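Local coordinates for hypothetical membrane protein (Corynebacterium glutamicum, PDB 6JS9) that binds heme through its N-terminal domain and probably passes it on within the heme uptake machinery of corynebacteria, at residues D10-W15 with N46-P51; D61-V66 with V95-S100; L85-S90 with V105-R110. All blocks are in the same frame, centred on the assembly; numbering follows the deposited sequence.

How the contacts relate
All three contacts are antiparallel strand pairings in one curled sheet, a single backbone pattern whose chemistry changes with place. The centres of contacts 1 and 3 lie about 10 Å from that of the chain, on opposite sides, each with one buried face; contact 2 is the outlying one, about 17 Å away. Contact 1 joins strands 11-14 and 48-58 and touches contact 2 through Pro51 and Val66. Contact 2 lies at the open end of the hairpin of strands 63-79 and 82-97, beside the turn into strand 100-110, with water and amides outside. Contact 3 pairs the other end of strand 82-97 with strand 100-110 and alone reaches the heme.

Contact 1: residues D10-W15 with N46-P51; sequences DGSLNW and NFAFTP
Segments 10-15 and 46-51 run antiparallel, their end-to-end directions 145° apart, with Leu13 and Phe49 as the hydrogen-bonded pair and Asn14 and Ala48 as the adjoining non-hydrogen-bonded pair. Leu13 and Phe49 exchange both backbone bonds: Phe49 N reaches Leu13 O at 2.8 Å, nearly straight and in the carbonyl plane, while Leu13 N meets Phe49 O on a more bent path. Beyond the regular pairing, Trp15 N still donates to Phe47 O at 2.7 Å, although the donor stands above that carbonyl's plane.

On the buried face, Phe49 has CG anti to its own carbonyl carbon (chi1 -52°), which lays the ring along the partner strand. The carbonyl oxygen of Trp15 comes in at the ring edge, in its plane, 3.6 Å from Phe49 CE2, so a backbone acceptor faces the aromatic C-H rim. Leu13 approaches the same ring more loosely, its CG 4.5 Å from Phe49 CD2; Phe68 and Ile92 from the next strands of the sheet touch both side chains.

The other face carries Ser12, Asn14 and the methyl of Ala48. Ser12 OG, held in the crowded position between N and the carbonyl carbon (chi1 69°), donates to Asn14 OD1 at 2.8 Å from above the amide plane. That same oxygen rests 3.3 Å from Ala48 CB. Toward the start of segment 10-15, Pro51 CD lies 3.2 Å from Gly11 O. The indole of Trp15 turns away and gives its NE1 to Asp174 O. With strand 177-183 bonded along its other edge, strand 11-14 is an inner strand of the curled antiparallel sheet of the HtaA domain.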
loop_
_atom_site.group_PDB
_atom_site.type_symbol
_atom_site.label_atom_id
_atom_site.label_comp_id
_atom_site.label_asym_id
_atom_site.label_seq_id
_atom_site.Cartn_x
_atom_site.Cartn_y
_atom_site.Cartn_z
ATOM N N ASP A 10 4.277 17.090 6.305
ATOM C CA ASP A 10 3.159 17.379 5.411
ATOM C C ASP A 10 3.363 16.648 4.088
ATOM O O ASP A 10 4.437 16.112 3.806
ATOM C CB ASP A 10 3.005 18.883 5.169
ATOM C CG ASP A 10 1.563 19.328 5.194
ATOM O OD1 ASP A 10 0.664 18.468 5.061
ATOM O OD2 ASP A 10 1.328 20.539 5.344
ATOM N N GLY A 11 2.319 16.665 3.265
ATOM C CA GLY A 11 2.326 15.977 1.992
ATOM C C GLY A 11 1.540 14.690 2.079
ATOM O O GLY A 11 0.805 14.445 3.040
ATOM N N SER A 12 1.708 13.845 1.061
ATOM C CA SER A 12 0.990 12.576 1.047
ATOM C C SER A 12 1.641 11.605 0.078
ATOM O O SER A 12 2.186 11.999 -0.957
ATOM C CB SER A 12 -0.482 12.771 0.663
ATOM O OG SER A 12 -0.587 13.148 -0.701
ATOM N N LEU A 13 1.564 10.326 0.422
ATOM C CA LEU A 13 1.781 9.259 -0.536
ATOM C C LEU A 13 0.462 8.976 -1.243
ATOM O O LEU A 13 -0.555 8.730 -0.588
ATOM C CB LEU A 13 2.302 8.000 0.159
ATOM C CG LEU A 13 2.232 6.681 -0.617
ATOM C CD1 LEU A 13 3.139 6.729 -1.847
ATOM C CD2 LEU A 13 2.634 5.528 0.288
ATOM N N ASN A 14 0.482 9.039 -2.573
ATOM C CA ASN A 14 -0.687 8.809 -3.404
ATOM C C ASN A 14 -0.482 7.482 -4.128
ATOM O O ASN A 14 0.405 7.373 -4.980
ATOM C CB ASN A 14 -0.893 9.950 -4.402
ATOM C CG ASN A 14 -1.092 11.290 -3.736
ATOM O OD1 ASN A 14 -1.534 11.380 -2.589
ATOM N ND2 ASN A 14 -0.773 12.352 -4.464
ATOM N N TRP A 15 -1.291 6.475 -3.790
ATOM C CA TRP A 15 -1.101 5.132 -4.348
ATOM C C TRP A 15 -2.343 4.296 -4.102
ATOM O O TRP A 15 -2.688 4.049 -2.944
ATOM C CB TRP A 15 0.111 4.453 -3.716
ATOM C CG TRP A 15 0.545 3.168 -4.366
ATOM C CD1 TRP A 15 0.949 2.999 -5.658
ATOM C CD2 TRP A 15 0.681 1.881 -3.736
ATOM N NE1 TRP A 15 1.300 1.683 -5.880
ATOM C CE2 TRP A 15 1.162 0.985 -4.710
ATOM C CE3 TRP A 15 0.447 1.405 -2.442
ATOM C CZ2 TRP A 15 1.392 -0.368 -4.437
ATOM C CZ3 TRP A 15 0.692 0.065 -2.164
ATOM C CH2 TRP A 15 1.150 -0.806 -3.162
ATOM N N ASN A 46 -6.183 7.157 -6.501
ATOM C CA ASN A 46 -4.788 7.168 -6.091
ATOM C C ASN A 46 -4.722 7.565 -4.617
ATOM O O ASN A 46 -4.349 8.687 -4.239
ATOM C CB ASN A 46 -4.001 8.115 -6.986
ATOM C CG ASN A 46 -4.237 7.834 -8.458
ATOM O OD1 ASN A 46 -4.037 6.713 -8.930
ATOM N ND2 ASN A 46 -4.705 8.845 -9.184
ATOM N N PHE A 47 -5.117 6.596 -3.792
ATOM C CA PHE A 47 -5.346 6.803 -2.366
ATOM C C PHE A 47 -4.229 7.603 -1.708
ATOM O O PHE A 47 -3.046 7.286 -1.860
ATOM C CB PHE A 47 -5.494 5.450 -1.682
ATOM C CG PHE A 47 -6.584 4.597 -2.272
ATOM C CD1 PHE A 47 -7.659 5.181 -2.933
ATOM C CD2 PHE A 47 -6.543 3.224 -2.153
ATOM C CE1 PHE A 47 -8.669 4.409 -3.481
ATOM C CE2 PHE A 47 -7.557 2.442 -2.697
ATOM C CZ PHE A 47 -8.620 3.044 -3.357
ATOM N N ALA A 48 -4.619 8.638 -0.964
ATOM C CA ALA A 48 -3.692 9.592 -0.361
ATOM C C ALA A 48 -3.534 9.300 1.132
ATOM O O ALA A 48 -4.517 9.329 1.883
ATOM C CB ALA A 48 -4.186 11.021 -0.576
ATOM N N PHE A 49 -2.300 9.030 1.554
ATOM C CA PHE A 49 -1.956 8.760 2.947
ATOM C C PHE A 49 -1.033 9.858 3.477
ATOM O O PHE A 49 0.007 10.143 2.873
ATOM C CB PHE A 49 -1.271 7.397 3.079
ATOM C CG PHE A 49 -2.044 6.263 2.430
ATOM C CD1 PHE A 49 -3.027 5.570 3.140
ATOM C CD2 PHE A 49 -1.793 5.901 1.119
ATOM C CE1 PHE A 49 -3.746 4.520 2.548
ATOM C CE2 PHE A 49 -2.515 4.842 0.517
ATOM C CZ PHE A 49 -3.490 4.160 1.238
ATOM N N THR A 50 -1.414 10.474 4.646
ATOM C CA THR A 50 -0.621 11.549 5.229
ATOM C C THR A 50 0.446 10.991 6.173
ATOM O O THR A 50 0.232 9.956 6.807
ATOM C CB THR A 50 -1.520 12.515 5.996
ATOM O OG1 THR A 50 -2.130 11.826 7.094
ATOM C CG2 THR A 50 -2.592 13.071 5.085
ATOM N N PRO A 51 1.603 11.663 6.291
ATOM C CA PRO A 51 2.646 11.186 7.216
ATOM C C PRO A 51 2.203 11.307 8.668
ATOM O O PRO A 51 1.585 12.295 9.071
ATOM C CB PRO A 51 3.842 12.110 6.934
ATOM C CG PRO A 51 3.452 12.953 5.749
ATOM C CD PRO A 51 1.966 12.939 5.648
#

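Contact 2: residues D61-V66 with V95-S100; sequences DSQGTV and VFNGSS
The open end of the hairpin formed by strands 63-79 and 82-97 is joined here, just where the second strand enters the type II' turn Asn97-Ser100. Gly64 and Phe96 make the hydrogen-bonded pair, but unequally: Phe96 N donates to Gly64 O at 2.8 Å, nearly along the C=O axis and with an N-H...O angle of 174°, whereas the return bond from Gly64 N to Phe96 O is weak. One step outward, Gly98 N binds Ser62 O at 2.8 Å in the carbonyl plane, tying the turn to the residue that leads into strand 63-79.

Phe96 has CG anti to its carbonyl carbon (chi1 -60°), so Gly64 O meets the ring at its edge, in plane, 3.6 Å from Phe96 CD1. Further along, Val66 CG2 touches Phe96 CE1 at 3.9 Å, the two side chains crossing obliquely, and Ile147 and Leu149 add to the packing of the ring.

On the outer face Gln63 and Asn97 run side by side, their amide planes 69° apart. A water joins them, accepting from Gln63 NE2 at 2.8 Å and donating to Asn97 OD1 at 2.7 Å, and it also bonds Ser62 OG. Thr65 and Val95 follow alongside. Asn97 and Ser100 exchange backbone bonds around Gly98, whose positive phi favours glycine at the second turn position: a two-residue beta hairpin closed by a type II' turn.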
loop_
_atom_site.group_PDB
_atom_site.type_symbol
_atom_site.label_atom_id
_atom_site.label_comp_id
_atom_site.label_asym_id
_atom_site.label_seq_id
_atom_site.Cartn_x
_atom_site.Cartn_y
_atom_site.Cartn_z
ATOM N N ASP A 61 21.086 10.647 5.162
ATOM C CA ASP A 61 20.383 11.546 4.242
ATOM C C ASP A 61 19.498 10.768 3.273
ATOM O O ASP A 61 18.353 11.167 3.005
ATOM C CB ASP A 61 21.367 12.404 3.452
ATOM C CG ASP A 61 21.935 13.563 4.269
ATOM O OD1 ASP A 61 21.348 13.944 5.305
ATOM O OD2 ASP A 61 22.975 14.101 3.859
ATOM N N SER A 62 20.001 9.650 2.744
ATOM C CA SER A 62 19.291 8.881 1.723
ATOM C C SER A 62 18.542 7.666 2.263
ATOM O O SER A 62 17.990 6.897 1.464
ATOM C CB SER A 62 20.274 8.421 0.643
ATOM O OG SER A 62 21.251 7.564 1.209
ATOM N N GLN A 63 18.519 7.445 3.576
ATOM C CA GLN A 63 17.798 6.297 4.114
ATOM C C GLN A 63 16.959 6.719 5.305
ATOM O O GLN A 63 17.400 7.504 6.148
ATOM C CB GLN A 63 18.746 5.133 4.534
ATOM C CG GLN A 63 19.613 4.643 3.395
ATOM C CD GLN A 63 20.457 3.438 3.740
ATOM O OE1 GLN A 63 20.374 2.881 4.838
ATOM N NE2 GLN A 63 21.270 3.016 2.787
ATOM N N GLY A 64 15.753 6.175 5.368
ATOM C CA GLY A 64 14.861 6.430 6.477
ATOM C C GLY A 64 13.525 5.795 6.192
ATOM O O GLY A 64 13.282 5.269 5.100
ATOM N N THR A 65 12.642 5.865 7.193
ATOM C CA THR A 65 11.289 5.323 7.073
ATOM C C THR A 65 10.261 6.386 7.436
ATOM O O THR A 65 10.436 7.112 8.416
ATOM C CB THR A 65 11.097 4.101 7.979
ATOM O OG1 THR A 65 12.058 3.104 7.629
ATOM C CG2 THR A 65 9.702 3.525 7.819
ATOM N N VAL A 66 9.178 6.467 6.664
ATOM C CA VAL A 66 8.062 7.346 6.998
ATOM C C VAL A 66 6.809 6.496 7.177
ATOM O O VAL A 66 6.408 5.761 6.261
ATOM C CB VAL A 66 7.848 8.433 5.938
ATOM C CG1 VAL A 66 6.688 9.328 6.341
ATOM C CG2 VAL A 66 9.112 9.248 5.765
ATOM N N VAL A 95 9.983 2.899 3.116
ATOM C CA VAL A 95 11.379 2.784 3.537
ATOM C C VAL A 95 12.251 3.200 2.356
ATOM O O VAL A 95 12.234 2.544 1.302
ATOM C CB VAL A 95 11.724 1.359 3.999
ATOM C CG1 VAL A 95 13.153 1.306 4.573
ATOM C CG2 VAL A 95 10.718 0.859 5.027
ATOM N N PHE A 96 13.022 4.279 2.531
ATOM C CA PHE A 96 13.782 4.876 1.438
ATOM C C PHE A 96 15.244 4.444 1.475
ATOM O O PHE A 96 15.860 4.359 2.543
ATOM C CB PHE A 96 13.720 6.403 1.487
ATOM C CG PHE A 96 12.335 6.963 1.388
ATOM C CD1 PHE A 96 11.545 7.093 2.522
ATOM C CD2 PHE A 96 11.837 7.399 0.172
ATOM C CE1 PHE A 96 10.278 7.627 2.443
ATOM C CE2 PHE A 96 10.572 7.932 0.085
ATOM C CZ PHE A 96 9.793 8.054 1.224
ATOM N N ASN A 97 15.803 4.202 0.285
ATOM C CA ASN A 97 17.233 3.940 0.096
ATOM C C ASN A 97 17.636 4.638 -1.213
ATOM O O ASN A 97 17.706 4.024 -2.283
ATOM C CB ASN A 97 17.515 2.436 0.078
ATOM C CG ASN A 97 18.910 2.102 -0.387
ATOM O OD1 ASN A 97 19.800 2.954 -0.401
ATOM N ND2 ASN A 97 19.109 0.851 -0.780
ATOM N N GLY A 98 17.886 5.950 -1.128
ATOM C CA GLY A 98 18.220 6.719 -2.313
ATOM C C GLY A 98 17.124 6.783 -3.363
ATOM O O GLY A 98 16.026 7.280 -3.089
ATOM N N SER A 99 17.420 6.300 -4.575
ATOM C CA SER A 99 16.445 6.210 -5.656
ATOM C C SER A 99 15.527 4.989 -5.546
ATOM O O SER A 99 14.717 4.760 -6.452
ATOM C CB SER A 99 17.168 6.170 -7.005
ATOM O OG SER A 99 17.980 7.307 -7.185
ATOM N N SER A 100 15.645 4.203 -4.476
ATOM C CA SER A 100 14.810 3.041 -4.223
ATOM C C SER A 100 14.012 3.228 -2.942
ATOM O O SER A 100 14.461 3.888 -2.004
ATOM C CB SER A 100 15.645 1.761 -4.079
ATOM O OG SER A 100 16.132 1.321 -5.327
HETATM O O HOH W 1 21.470 4.740 0.640
#

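Contact 3: residues L85-S90 with V105-R110; sequences LDTTMS and VDLVAR. With HEM (protoporphyrin IX containing Fe), chain C.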
loop_
_atom_site.group_PDB
_atom_site.type_symbol
_atom_site.label_atom_id
_atom_site.label_comp_id
_atom_site.label_asym_id
_atom_site.label_seq_id
_atom_site.Cartn_x
_atom_site.Cartn_y
_atom_site.Cartn_z
ATOM N N LEU A 85 -13.418 -12.648 -0.427
ATOM C CA LEU A 85 -12.266 -11.750 -0.458
ATOM C C LEU A 85 -12.499 -10.678 0.601
ATOM O O LEU A 85 -13.407 -9.851 0.463
ATOM C CB LEU A 85 -12.068 -11.129 -1.842
ATOM C CG LEU A 85 -10.748 -10.362 -2.079
ATOM C CD1 LEU A 85 -10.418 -10.300 -3.577
ATOM C CD2 LEU A 85 -10.767 -8.936 -1.500
ATOM N N ASP A 86 -11.671 -10.685 1.654
ATOM C CA ASP A 86 -11.780 -9.706 2.743
ATOM C C ASP A 86 -10.352 -9.365 3.190
ATOM O O ASP A 86 -9.797 -10.034 4.066
ATOM C CB ASP A 86 -12.629 -10.258 3.884
ATOM C CG ASP A 86 -12.936 -9.227 4.965
ATOM O OD1 ASP A 86 -12.183 -8.247 5.115
ATOM O OD2 ASP A 86 -13.941 -9.398 5.685
ATOM N N THR A 87 -9.777 -8.313 2.589
ATOM C CA THR A 87 -8.398 -7.896 2.820
ATOM C C THR A 87 -8.367 -6.466 3.330
ATOM O O THR A 87 -8.943 -5.566 2.707
ATOM C CB THR A 87 -7.552 -7.976 1.553
ATOM O OG1 THR A 87 -7.530 -9.322 1.077
ATOM C CG2 THR A 87 -6.108 -7.496 1.835
ATOM N N THR A 88 -7.680 -6.267 4.450
ATOM C CA THR A 88 -7.478 -4.954 5.045
ATOM C C THR A 88 -5.988 -4.643 5.084
ATOM O O THR A 88 -5.192 -5.438 5.603
ATOM C CB THR A 88 -8.065 -4.885 6.457
ATOM O OG1 THR A 88 -9.480 -5.073 6.390
ATOM C CG2 THR A 88 -7.768 -3.519 7.096
ATOM N N MET A 89 -5.624 -3.496 4.526
ATOM C CA MET A 89 -4.250 -3.031 4.462
ATOM C C MET A 89 -4.113 -1.821 5.369
ATOM O O MET A 89 -4.876 -0.859 5.225
ATOM C CB MET A 89 -3.911 -2.674 3.020
ATOM C CG MET A 89 -2.567 -2.078 2.805
ATOM S SD MET A 89 -2.389 -1.743 1.050
ATOM C CE MET A 89 -2.829 -3.346 0.385
ATOM N N SER A 90 -3.164 -1.873 6.309
ATOM C CA SER A 90 -2.945 -0.771 7.252
ATOM C C SER A 90 -1.461 -0.655 7.589
ATOM O O SER A 90 -0.628 -1.423 7.099
ATOM C CB SER A 90 -3.756 -0.965 8.533
ATOM O OG SER A 90 -3.261 -2.066 9.273
ATOM N N VAL A 105 3.384 -2.847 4.537
ATOM C CA VAL A 105 2.025 -2.798 5.062
ATOM C C VAL A 105 1.824 -3.917 6.073
ATOM O O VAL A 105 2.559 -4.911 6.107
ATOM C CB VAL A 105 0.940 -2.916 3.960
ATOM C CG1 VAL A 105 1.088 -1.815 2.912
ATOM C CG2 VAL A 105 0.980 -4.281 3.330
ATOM N N ASP A 106 0.815 -3.731 6.915
ATOM C CA ASP A 106 0.230 -4.817 7.680
ATOM C C ASP A 106 -1.015 -5.269 6.932
ATOM O O ASP A 106 -1.781 -4.443 6.426
ATOM C CB ASP A 106 -0.140 -4.379 9.103
ATOM C CG ASP A 106 1.073 -4.170 10.013
ATOM O OD1 ASP A 106 2.230 -4.398 9.591
ATOM O OD2 ASP A 106 0.860 -3.778 11.181
ATOM N N LEU A 107 -1.207 -6.578 6.848
ATOM C CA LEU A 107 -2.334 -7.148 6.130
ATOM C C LEU A 107 -3.132 -8.033 7.069
ATOM O O LEU A 107 -2.562 -8.807 7.847
ATOM C CB LEU A 107 -1.877 -7.980 4.916
ATOM C CG LEU A 107 -1.469 -7.231 3.650
ATOM C CD1 LEU A 107 -1.146 -8.230 2.574
ATOM C CD2 LEU A 107 -2.574 -6.304 3.185
ATOM N N VAL A 108 -4.451 -7.918 6.988
ATOM C CA VAL A 108 -5.369 -8.873 7.587
ATOM C C VAL A 108 -6.276 -9.337 6.455
ATOM O O VAL A 108 -7.079 -8.549 5.937
ATOM C CB VAL A 108 -6.178 -8.258 8.735
ATOM C CG1 VAL A 108 -7.192 -9.254 9.256
ATOM C CG2 VAL A 108 -5.228 -7.787 9.848
ATOM N N ALA A 109 -6.131 -10.595 6.047
ATOM C CA ALA A 109 -6.694 -11.019 4.776
ATOM C C ALA A 109 -7.120 -12.474 4.839
ATOM O O ALA A 109 -6.375 -13.324 5.338
ATOM C CB ALA A 109 -5.682 -10.830 3.637
ATOM N N ARG A 110 -8.311 -12.758 4.313
ATOM C CA ARG A 110 -8.704 -14.148 4.129
ATOM C C ARG A 110 -7.756 -14.824 3.148
ATOM O O ARG A 110 -7.398 -14.250 2.115
ATOM C CB ARG A 110 -10.143 -14.249 3.634
ATOM C CG ARG A 110 -11.172 -13.910 4.695
ATOM C CD ARG A 110 -12.562 -14.278 4.252
ATOM N NE ARG A 110 -13.565 -13.668 5.116
ATOM C CZ ARG A 110 -14.014 -14.224 6.237
ATOM N NH1 ARG A 110 -14.933 -13.604 6.969
ATOM N NH2 ARG A 110 -13.542 -15.402 6.625
HETATM C CHA HEM C . -8.871 -12.007 -10.415
HETATM C CHB HEM C . -7.572 -11.986 -5.733
HETATM C CHC HEM C . -11.254 -14.953 -4.578
HETATM C CHD HEM C . -12.268 -15.334 -9.314
HETATM C C1A HEM C . -8.203 -11.713 -9.240
HETATM C C2A HEM C . -7.092 -10.796 -9.086
HETATM C C3A HEM C . -6.725 -10.775 -7.800
HETATM C C4A HEM C . -7.602 -11.689 -7.082
HETATM C CMA HEM C . -5.564 -9.924 -7.214
HETATM C CAA HEM C . -6.475 -9.985 -10.233
HETATM C CBA HEM C . -7.420 -8.843 -10.604
HETATM C CGA HEM C . -6.748 -7.986 -11.639
HETATM O O1A HEM C . -5.969 -7.070 -11.248
HETATM O O2A HEM C . -6.994 -8.239 -12.850
HETATM C C1B HEM C . -8.442 -12.790 -5.025
HETATM C C2B HEM C . -8.349 -13.058 -3.596
HETATM C C3B HEM C . -9.368 -13.881 -3.263
HETATM C C4B HEM C . -10.137 -14.148 -4.477
HETATM C CMB HEM C . -7.235 -12.449 -2.696
HETATM C CAB HEM C . -9.781 -14.491 -1.891
HETATM C CBB HEM C . -9.139 -14.281 -0.733
HETATM C C1C HEM C . -11.857 -15.343 -5.763
HETATM C C2C HEM C . -13.000 -16.223 -5.898
HETATM C C3C HEM C . -13.284 -16.330 -7.209
HETATM C C4C HEM C . -12.334 -15.507 -7.943
HETATM C CMC HEM C . -13.690 -16.876 -4.684
HETATM C CAC HEM C . -14.404 -17.149 -7.905
HETATM C CBC HEM C . -15.262 -17.934 -7.257
HETATM C C1D HEM C . -11.463 -14.461 -10.031
HETATM C C2D HEM C . -11.507 -14.214 -11.469
HETATM C C3D HEM C . -10.565 -13.298 -11.769
HETATM C C4D HEM C . -9.894 -12.930 -10.540
HETATM C CMD HEM C . -12.473 -14.883 -12.477
HETATM C CAD HEM C . -10.235 -12.687 -13.154
HETATM C CBD HEM C . -11.162 -11.472 -13.287
HETATM C CGD HEM C . -10.958 -10.725 -14.585
HETATM O O1D HEM C . -11.883 -9.965 -14.958
HETATM O O2D HEM C . -9.897 -10.877 -15.252
HETATM N NA HEM C . -8.485 -12.228 -7.995
HETATM N NB HEM C . -9.541 -13.477 -5.521
HETATM N NC HEM C . -11.497 -14.917 -7.024
HETATM N ND HEM C . -10.465 -13.648 -9.512
HETATM FE FE HEM C . -10.191 -13.323 -7.476
HETATM O O HOH W 2 -8.995 -11.911 1.349
#
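Leu85, with CG anti to the backbone N (chi1 -169°) and a similarly extended chi2, sets CD1 over the face of the porphyrin, 3.4 Å from heme C2B. Arg110, its chain extended from CG to NE after a first torsion of -72°, runs instead past Asp86, NE coming 3.7 Å from Asp86 CB. The two charged groups stay beyond salt-bridge distance: Asp86 binds Tyr123 and His73 through its carboxylate, while Arg110 NH2 binds Gly121 O and the guanidinium makes a cation-pi contact with the same Tyr123. The backbone oxygen of Arg110 approaches the heme periphery, 3.3 Å from heme CBB.

The strands run almost exactly antiparallel, 174° apart. Away from the heme, paired bonds link Thr88 with Val108 and Ser90 with Asp106, the shortest being Asp106 N to Ser90 O at 2.7 Å. Nearer the heme, Arg110 N reaches Asp86 O from above the carbonyl plane, a longer bond. A water stitches this end together, accepting from Asp86 N, donating to Arg110 O at 2.9 Å and bonding Thr87 OG1.

The face of Thr87, Met89, Leu107 and Ala109 is apolar apart from the threonine hydroxyl. Thr87 OG1 lies 3.5 Å from Ala109 CB. Met89, its CG anti to the backbone N, lays that atom across Val105 CG1 at 3.7 Å, while its CB runs alongside Leu107 CD2. Tyr24, the axial ligand of the heme iron, sits on helix 19-26, which packs on Leu85. The arrangement is that of a beta hairpin whose open end forms part of the heme pocket of this HtaA domain.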